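Long-range contact in FMN-dependent NADH:quinone oxidoreductase 1 (Bacillus anthracis, PDB 3U7I), which probably uses bound FMN and NADH to reduce electrophilic quinones, protecting against thiol-specific stress, and to cleave the azo bond of aromatic azo compounds: residues R142-T155 and I179-L193. Sequence-based numbering, arbitrary orientation. Where two conformers were deposited one is given.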
ATOM      1  N   ARG C 142     -14.168  19.664   0.658  1.00 21.20           N
ATOM      2  CA  ARG C 142     -13.409  19.219  -0.498  1.00 21.83           C
ATOM      3  C   ARG C 142     -14.035  17.955  -1.075  1.00 20.67           C
ATOM      4  O   ARG C 142     -14.826  17.288  -0.409  1.00 19.15           O
ATOM      5  CB  ARG C 142     -11.940  18.984  -0.124  1.00 21.67           C
ATOM      6  CG  ARG C 142     -11.312  20.180   0.569  1.00 19.55           C
ATOM      7  CD  ARG C 142      -9.871  19.944   0.988  1.00 16.98           C
ATOM      8  NE  ARG C 142      -9.406  21.077   1.783  1.00 17.88           N
ATOM      9  CZ  ARG C 142      -8.250  21.719   1.617  1.00 16.86           C
ATOM     10  NH1 ARG C 142      -7.959  22.743   2.412  1.00 21.96           N
ATOM     11  NH2 ARG C 142      -7.390  21.345   0.679  1.00 16.65           N
ATOM     12  N   ARG C 143     -13.677  17.630  -2.313  1.00 21.11           N
ATOM     13  CA  ARG C 143     -14.278  16.494  -3.006  1.00 20.17           C
ATOM     14  C   ARG C 143     -13.219  15.565  -3.592  1.00 20.18           C
ATOM     15  O   ARG C 143     -12.157  16.000  -4.033  1.00 20.03           O
ATOM     16  CB  ARG C 143     -15.223  16.955  -4.120  1.00 19.55           C
ATOM     17  CG  ARG C 143     -16.302  17.919  -3.692  1.00 22.02           C
ATOM     18  CD  ARG C 143     -15.876  19.385  -3.894  1.00 22.87           C
ATOM     19  NE  ARG C 143     -15.469  19.660  -5.273  1.00 22.57           N
ATOM     20  CZ  ARG C 143     -16.301  20.029  -6.246  1.00 25.13           C
ATOM     21  NH1 ARG C 143     -17.601  20.169  -6.003  1.00 24.00           N
ATOM     22  NH2 ARG C 143     -15.833  20.254  -7.469  1.00 25.30           N
HETATM   23  N   MSE C 144     -13.532  14.278  -3.616  1.00 18.53           N
HETATM   24  CA  MSE C 144     -12.605  13.285  -4.142  0.53 17.30           C
HETATM   25  C   MSE C 144     -13.318  12.324  -5.087  1.00 18.92           C
HETATM   26  O   MSE C 144     -14.405  11.824  -4.789  1.00 19.06           O
HETATM   27  CB  MSE C 144     -11.922  12.511  -3.004  0.53 16.59           C
HETATM   28  CG  MSE C 144     -11.274  11.187  -3.431  0.53 17.80           C
HETATM   29 SE   MSE C 144      -9.570  11.311  -4.423  0.53 32.28          SE
HETATM   30  CE  MSE C 144      -8.450  12.106  -3.028  0.53 30.74           C
ATOM     31  N   LEU C 145     -12.691  12.082  -6.234  1.00 18.06           N
ATOM     32  CA  LEU C 145     -13.155  11.091  -7.197  1.00 19.37           C
ATOM     33  C   LEU C 145     -12.020  10.116  -7.450  1.00 18.81           C
ATOM     34  O   LEU C 145     -10.896  10.522  -7.747  1.00 21.29           O
ATOM     35  CB  LEU C 145     -13.578  11.748  -8.509  1.00 21.25           C
ATOM     36  CG  LEU C 145     -13.989  10.792  -9.632  1.00 22.73           C
ATOM     37  CD1 LEU C 145     -15.344  10.138  -9.339  1.00 21.98           C
ATOM     38  CD2 LEU C 145     -14.016  11.529 -10.972  1.00 24.05           C
ATOM     39  N   VAL C 146     -12.304   8.826  -7.320  1.00 17.34           N
ATOM     40  CA  VAL C 146     -11.305   7.804  -7.607  1.00 15.70           C
ATOM     41  C   VAL C 146     -11.694   7.065  -8.886  1.00 17.28           C
ATOM     42  O   VAL C 146     -12.838   6.630  -9.026  1.00 18.54           O
ATOM     43  CB  VAL C 146     -11.180   6.802  -6.441  1.00 17.57           C
ATOM     44  CG1 VAL C 146     -10.213   5.676  -6.804  1.00 18.12           C
ATOM     45  CG2 VAL C 146     -10.732   7.511  -5.177  1.00 12.85           C
ATOM     46  N   ILE C 147     -10.761   6.959  -9.827  1.00 18.10           N
ATOM     47  CA  ILE C 147     -10.990   6.207 -11.057  0.70 20.03           C
ATOM     48  C   ILE C 147     -10.137   4.943 -11.016  1.00 19.67           C
ATOM     49  O   ILE C 147      -8.916   4.998 -11.169  1.00 20.88           O
ATOM     50  CB  ILE C 147     -10.643   7.048 -12.319  0.70 19.87           C
ATOM     51  CG1 ILE C 147     -11.631   8.215 -12.464  0.70 19.85           C
ATOM     52  CG2 ILE C 147     -10.664   6.173 -13.567  0.70 19.93           C
ATOM     53  CD1 ILE C 147     -11.257   9.204 -13.550  0.70 20.06           C
ATOM     54  N   GLN C 148     -10.784   3.797 -10.840  1.00 19.01           N
ATOM     55  CA  GLN C 148     -10.068   2.526 -10.665  1.00 19.10           C
ATOM     56  C   GLN C 148     -10.410   1.482 -11.719  1.00 20.23           C
ATOM     57  O   GLN C 148     -11.578   1.124 -11.885  1.00 24.61           O
ATOM     58  CB  GLN C 148     -10.354   1.949  -9.266  1.00 19.59           C
ATOM     59  CG  GLN C 148      -9.755   0.562  -8.987  1.00 18.80           C
ATOM     60  CD  GLN C 148     -10.085   0.061  -7.582  1.00 21.09           C
ATOM     61  OE1 GLN C 148      -9.343   0.323  -6.628  1.00 25.41           O
ATOM     62  NE2 GLN C 148     -11.204  -0.652  -7.446  1.00 19.53           N
ATOM     63  N   ALA C 149      -9.390   0.991 -12.426  1.00 19.79           N
ATOM     64  CA  ALA C 149      -9.563  -0.102 -13.385  1.00 20.71           C
ATOM     65  C   ALA C 149      -9.098  -1.384 -12.736  1.00 24.04           C
ATOM     66  O   ALA C 149      -8.037  -1.404 -12.106  1.00 25.19           O
ATOM     67  CB  ALA C 149      -8.756   0.153 -14.653  1.00 21.21           C
ATOM     68  N   SER C 150      -9.877  -2.456 -12.885  1.00 23.80           N
ATOM     69  CA  SER C 150      -9.542  -3.727 -12.247  1.00 22.40           C
ATOM     70  C   SER C 150      -9.921  -4.901 -13.126  1.00 26.04           C
ATOM     71  O   SER C 150     -10.887  -4.831 -13.885  1.00 25.72           O
ATOM     72  CB  SER C 150     -10.227  -3.855 -10.876  1.00 22.05           C
ATOM     73  OG  SER C 150     -11.648  -3.819 -10.977  1.00 22.56           O
ATOM     74  N   GLY C 151      -9.153  -5.979 -13.013  1.00 27.36           N
ATOM     75  CA  GLY C 151      -9.448  -7.209 -13.720  1.00 26.47           C
ATOM     76  C   GLY C 151     -10.719  -7.859 -13.208  1.00 25.98           C
ATOM     77  O   GLY C 151     -11.550  -8.300 -13.994  1.00 29.07           O
ATOM     78  N   GLY C 152     -10.880  -7.909 -11.888  1.00 26.22           N
ATOM     79  CA  GLY C 152     -12.037  -8.553 -11.290  1.00 27.11           C
ATOM     80  C   GLY C 152     -13.202  -7.610 -11.051  1.00 28.54           C
ATOM     81  O   GLY C 152     -13.111  -6.412 -11.335  1.00 25.83           O
ATOM     82  N   ILE C 153     -14.301  -8.157 -10.537  1.00 30.02           N
ATOM     83  CA  ILE C 153     -15.490  -7.369 -10.220  1.00 30.80           C
ATOM     84  C   ILE C 153     -15.676  -7.288  -8.703  1.00 31.82           C
ATOM     85  O   ILE C 153     -15.569  -8.301  -8.002  1.00 29.96           O
ATOM     86  CB  ILE C 153     -16.738  -7.946 -10.914  1.00 31.14           C
ATOM     87  CG1 ILE C 153     -16.698  -7.608 -12.404  1.00 34.25           C
ATOM     88  CG2 ILE C 153     -18.017  -7.414 -10.288  1.00 31.24           C
ATOM     89  CD1 ILE C 153     -17.730  -8.333 -13.229  1.00 36.72           C
ATOM     90  N   TYR C 154     -15.947  -6.078  -8.209  1.00 32.26           N
ATOM     91  CA  TYR C 154     -15.893  -5.788  -6.772  1.00 32.63           C
ATOM     92  C   TYR C 154     -17.233  -5.382  -6.158  1.00 32.13           C
ATOM     93  O   TYR C 154     -17.324  -5.104  -4.960  1.00 32.12           O
ATOM     94  CB  TYR C 154     -14.815  -4.726  -6.494  1.00 31.48           C
ATOM     95  CG  TYR C 154     -13.439  -5.301  -6.716  1.00 33.15           C
ATOM     96  CD1 TYR C 154     -12.729  -5.886  -5.670  1.00 32.87           C
ATOM     97  CD2 TYR C 154     -12.871  -5.317  -7.985  1.00 34.31           C
ATOM     98  CE1 TYR C 154     -11.481  -6.451  -5.879  1.00 31.59           C
ATOM     99  CE2 TYR C 154     -11.621  -5.881  -8.201  1.00 33.07           C
ATOM    100  CZ  TYR C 154     -10.934  -6.444  -7.147  1.00 31.74           C
ATOM    101  OH  TYR C 154      -9.695  -6.999  -7.366  1.00 30.61           O
ATOM    102  N   THR C 155     -18.274  -5.383  -6.976  1.00 30.58           N
ATOM    103  CA  THR C 155     -19.576  -4.901  -6.543  1.00 33.41           C
ATOM    104  C   THR C 155     -20.599  -6.026  -6.319  1.00 38.81           C
ATOM    105  O   THR C 155     -21.809  -5.777  -6.301  1.00 42.71           O
ATOM    106  CB  THR C 155     -20.117  -3.876  -7.546  1.00 33.44           C
ATOM    107  OG1 THR C 155     -19.891  -4.359  -8.880  1.00 34.21           O
ATOM    108  CG2 THR C 155     -19.401  -2.545  -7.367  1.00 30.04           C
ATOM    109  N   ILE C 179     -12.261  14.843   4.182  1.00 21.90           N
ATOM    110  CA  ILE C 179     -12.812  14.800   2.831  1.00 22.86           C
ATOM    111  C   ILE C 179     -13.883  13.703   2.777  1.00 22.79           C
ATOM    112  O   ILE C 179     -13.583  12.509   2.660  1.00 24.61           O
ATOM    113  CB  ILE C 179     -11.688  14.625   1.759  1.00 24.22           C
ATOM    114  CG1 ILE C 179     -10.611  15.710   1.945  1.00 23.92           C
ATOM    115  CG2 ILE C 179     -12.268  14.635   0.350  1.00 22.80           C
ATOM    116  CD1 ILE C 179      -9.311  15.440   1.231  1.00 24.92           C
ATOM    117  N   GLU C 180     -15.134  14.124   2.898  1.00 24.17           N
ATOM    118  CA  GLU C 180     -16.243  13.201   3.071  1.00 28.53           C
ATOM    119  C   GLU C 180     -17.058  13.012   1.801  1.00 29.32           C
ATOM    120  O   GLU C 180     -17.832  12.058   1.693  1.00 32.03           O
ATOM    121  CB  GLU C 180     -17.133  13.676   4.214  1.00 32.96           C
ATOM    122  CG  GLU C 180     -16.390  13.764   5.531  1.00 37.37           C
ATOM    123  CD  GLU C 180     -17.299  14.064   6.696  1.00 44.11           C
ATOM    124  OE1 GLU C 180     -18.335  14.736   6.487  1.00 44.50           O
ATOM    125  OE2 GLU C 180     -16.975  13.625   7.821  1.00 47.40           O
ATOM    126  N   ASP C 181     -16.881  13.923   0.847  1.00 26.34           N
ATOM    127  CA  ASP C 181     -17.507  13.801  -0.471  1.00 26.12           C
ATOM    128  C   ASP C 181     -16.627  12.920  -1.360  1.00 26.33           C
ATOM    129  O   ASP C 181     -15.671  13.391  -1.977  1.00 25.10           O
ATOM    130  CB  ASP C 181     -17.706  15.184  -1.101  1.00 23.40           C
ATOM    131  CG  ASP C 181     -18.570  15.145  -2.361  1.00 24.83           C
ATOM    132  OD1 ASP C 181     -18.613  14.108  -3.054  1.00 23.13           O
ATOM    133  OD2 ASP C 181     -19.205  16.174  -2.663  1.00 27.36           O
ATOM    134  N   TYR C 182     -16.952  11.632  -1.398  1.00 24.59           N
ATOM    135  CA  TYR C 182     -16.121  10.630  -2.058  1.00 21.65           C
ATOM    136  C   TYR C 182     -16.945   9.812  -3.052  1.00 22.32           C
ATOM    137  O   TYR C 182     -18.057   9.376  -2.750  1.00 22.81           O
ATOM    138  CB  TYR C 182     -15.513   9.706  -0.999  1.00 20.92           C
ATOM    139  CG  TYR C 182     -14.696   8.545  -1.524  1.00 20.19           C
ATOM    140  CD1 TYR C 182     -13.316   8.579  -1.477  1.00 18.01           C
ATOM    141  CD2 TYR C 182     -15.304   7.405  -2.033  1.00 22.06           C
ATOM    142  CE1 TYR C 182     -12.556   7.524  -1.934  1.00 19.39           C
ATOM    143  CE2 TYR C 182     -14.548   6.341  -2.496  1.00 23.89           C
ATOM    144  CZ  TYR C 182     -13.162   6.412  -2.443  1.00 20.54           C
ATOM    145  OH  TYR C 182     -12.380   5.362  -2.893  1.00 17.69           O
ATOM    146  N   GLN C 183     -16.399   9.628  -4.248  1.00 19.76           N
ATOM    147  CA  GLN C 183     -16.979   8.724  -5.222  1.00 16.41           C
ATOM    148  C   GLN C 183     -15.873   7.903  -5.847  1.00 16.47           C
ATOM    149  O   GLN C 183     -14.788   8.411  -6.125  1.00 17.27           O
ATOM    150  CB  GLN C 183     -17.718   9.473  -6.325  1.00 19.60           C
ATOM    151  CG  GLN C 183     -18.110   8.561  -7.490  1.00 20.72           C
ATOM    152  CD  GLN C 183     -19.012   9.228  -8.495  1.00 25.29           C
ATOM    153  OE1 GLN C 183     -19.099  10.459  -8.554  1.00 26.51           O
ATOM    154  NE2 GLN C 183     -19.709   8.419  -9.293  1.00 23.79           N
ATOM    155  N   ILE C 184     -16.143   6.623  -6.047  1.00 19.69           N
ATOM    156  CA  ILE C 184     -15.265   5.795  -6.856  1.00 19.54           C
ATOM    157  C   ILE C 184     -15.997   5.278  -8.105  1.00 21.98           C
ATOM    158  O   ILE C 184     -17.118   4.752  -8.030  1.00 22.46           O
ATOM    159  CB  ILE C 184     -14.634   4.632  -6.051  1.00 18.29           C
ATOM    160  CG1 ILE C 184     -13.759   3.780  -6.972  1.00 17.31           C
ATOM    161  CG2 ILE C 184     -15.717   3.798  -5.354  1.00 17.32           C
ATOM    162  CD1 ILE C 184     -12.821   2.845  -6.256  1.00 18.83           C
ATOM    163  N   VAL C 185     -15.364   5.468  -9.256  1.00 18.73           N
ATOM    164  CA  VAL C 185     -15.834   4.858 -10.486  1.00 21.09           C
ATOM    165  C   VAL C 185     -14.988   3.604 -10.751  1.00 22.92           C
ATOM    166  O   VAL C 185     -13.762   3.679 -10.863  1.00 21.81           O
ATOM    167  CB  VAL C 185     -15.764   5.841 -11.660  1.00 22.63           C
ATOM    168  CG1 VAL C 185     -16.130   5.141 -12.971  1.00 25.42           C
ATOM    169  CG2 VAL C 185     -16.688   7.051 -11.402  1.00 21.13           C
ATOM    170  N   ARG C 186     -15.652   2.454 -10.817  1.00 22.99           N
ATOM    171  CA  ARG C 186     -14.975   1.179 -11.022  1.00 25.12           C
ATOM    172  C   ARG C 186     -15.095   0.700 -12.465  1.00 26.52           C
ATOM    173  O   ARG C 186     -16.133   0.161 -12.872  1.00 28.06           O
ATOM    174  CB  ARG C 186     -15.540   0.111 -10.079  1.00 27.49           C
ATOM    175  CG  ARG C 186     -15.314   0.388  -8.603  1.00 28.01           C
ATOM    176  CD  ARG C 186     -15.766  -0.793  -7.747  1.00 28.76           C
ATOM    177  NE  ARG C 186     -15.552  -0.538  -6.324  1.00 25.72           N
ATOM    178  CZ  ARG C 186     -16.338   0.232  -5.581  1.00 26.24           C
ATOM    179  NH1 ARG C 186     -17.392   0.834  -6.116  1.00 26.74           N
ATOM    180  NH2 ARG C 186     -16.068   0.403  -4.298  1.00 27.69           N
ATOM    181  N   ALA C 187     -14.031   0.898 -13.238  1.00 24.55           N
ATOM    182  CA  ALA C 187     -13.948   0.314 -14.567  1.00 25.73           C
ATOM    183  C   ALA C 187     -13.498  -1.128 -14.367  1.00 26.26           C
ATOM    184  O   ALA C 187     -12.369  -1.496 -14.700  1.00 27.60           O
ATOM    185  CB  ALA C 187     -12.962   1.074 -15.420  1.00 26.46           C
ATOM    186  N   GLN C 188     -14.397  -1.935 -13.814  1.00 25.35           N
ATOM    187  CA  GLN C 188     -14.068  -3.271 -13.338  1.00 25.29           C
ATOM    188  C   GLN C 188     -14.404  -4.361 -14.350  1.00 29.55           C
ATOM    189  O   GLN C 188     -15.162  -4.140 -15.300  1.00 31.62           O
ATOM    190  CB  GLN C 188     -14.818  -3.543 -12.036  1.00 24.31           C
ATOM    191  CG  GLN C 188     -16.324  -3.337 -12.164  1.00 26.57           C
ATOM    192  CD  GLN C 188     -17.058  -3.572 -10.859  1.00 29.73           C
ATOM    193  OE1 GLN C 188     -16.437  -3.802  -9.821  1.00 30.48           O
ATOM    194  NE2 GLN C 188     -18.387  -3.521 -10.905  1.00 28.35           N
ATOM    195  N   GLY C 189     -13.842  -5.548 -14.126  1.00 29.90           N
ATOM    196  CA  GLY C 189     -14.099  -6.697 -14.970  1.00 27.60           C
ATOM    197  C   GLY C 189     -13.416  -6.640 -16.326  1.00 31.37           C
ATOM    198  O   GLY C 189     -13.946  -7.166 -17.299  1.00 33.57           O
ATOM    199  N   THR C 190     -12.239  -6.022 -16.398  1.00 31.61           N
ATOM    200  CA  THR C 190     -11.504  -5.959 -17.665  1.00 35.12           C
ATOM    201  C   THR C 190     -10.974  -7.339 -18.106  1.00 38.28           C
ATOM    202  O   THR C 190     -10.540  -7.515 -19.252  1.00 42.81           O
ATOM    203  CB  THR C 190     -10.343  -4.918 -17.630  1.00 37.22           C
ATOM    204  OG1 THR C 190      -9.295  -5.371 -16.755  1.00 36.97           O
ATOM    205  CG2 THR C 190     -10.850  -3.549 -17.172  1.00 34.59           C
ATOM    206  N   ALA C 191     -11.013  -8.312 -17.200  1.00 33.15           N
ATOM    207  CA  ALA C 191     -10.522  -9.652 -17.519  1.00 33.22           C
ATOM    208  C   ALA C 191     -11.647 -10.586 -17.946  1.00 39.48           C
ATOM    209  O   ALA C 191     -11.389 -11.642 -18.526  1.00 44.81           O
ATOM    210  CB  ALA C 191      -9.765 -10.239 -16.345  1.00 28.85           C
ATOM    211  N   VAL C 192     -12.890 -10.199 -17.658  1.00 39.02           N
ATOM    212  CA  VAL C 192     -14.041 -11.052 -17.954  1.00 41.25           C
ATOM    213  C   VAL C 192     -15.161 -10.382 -18.740  1.00 42.48           C
ATOM    214  O   VAL C 192     -16.035 -11.072 -19.258  1.00 44.22           O
ATOM    215  CB  VAL C 192     -14.660 -11.674 -16.679  1.00 42.94           C
ATOM    216  CG1 VAL C 192     -13.715 -12.704 -16.071  1.00 43.88           C
ATOM    217  CG2 VAL C 192     -15.043 -10.591 -15.673  1.00 41.85           C
ATOM    218  N   LEU C 193     -15.148  -9.053 -18.824  1.00 41.26           N
ATOM    219  CA  LEU C 193     -16.194  -8.324 -19.549  1.00 39.88           C
ATOM    220  C   LEU C 193     -15.691  -7.752 -20.886  1.00 38.43           C
ATOM    221  O   LEU C 193     -14.485  -7.662 -21.123  1.00 35.37           O
ATOM    222  CB  LEU C 193     -16.799  -7.214 -18.673  1.00 39.76           C
ATOM    223  CG  LEU C 193     -17.473  -7.608 -17.349  1.00 39.49           C
ATOM    224  CD1 LEU C 193     -17.853  -6.358 -16.538  1.00 36.42           C
ATOM    225  CD2 LEU C 193     -18.692  -8.484 -17.592  1.00 40.34           C
TER
HETATM  226  O   HOH W   1     -16.076  16.712   1.958  1.00 17.40           O
HETATM  227  O   HOH W   2     -16.740  13.156  -5.130  1.00 23.75           O
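Gly152 O is gripped from opposite faces of its carbonyl plane: Gly189 N donates from one at 3.0 Å, and Ser150 OG, which also rests against Gln188 CB, donates from the other. Just beyond, the Gln188 amide bridges two neighbours. Its OE1 accepts a hydrogen bond from Tyr154 N at 2.8 Å, the donor standing above the amide plane, while NE2 donates within that plane to Thr155 OG1 at 2.7 Å (163° at the hydrogen), which fixes the flip of the amide. CG of Gln188 lies between backbone N and carbonyl carbon (chi1 55°) and the chain then runs straight out to this loop.

Leading into these loops, strands 143-149 and 181-187 run parallel, their axes 14° apart, bonded alternately from Met144 N to Asp181 O through to Ser150 N and Ala187 O. On one face Val146 CG2 meets Tyr182 CE1 at 3.7 Å and CG1 packs on Ile184 CD1; on the other, Leu145 CD1 lies along the Gln183 chain, 3.7 Å from its CG.

In this flavodoxin-like sheet 181-187 is an outermost strand, and 143-149 joins it to 97-103. Helix 165-177 packs beside Met144 and Ile179, whereas helix 22-37 covers Leu145, Ile147 and Ala149, the last touching Ser23, a predicted FMN-binding residue.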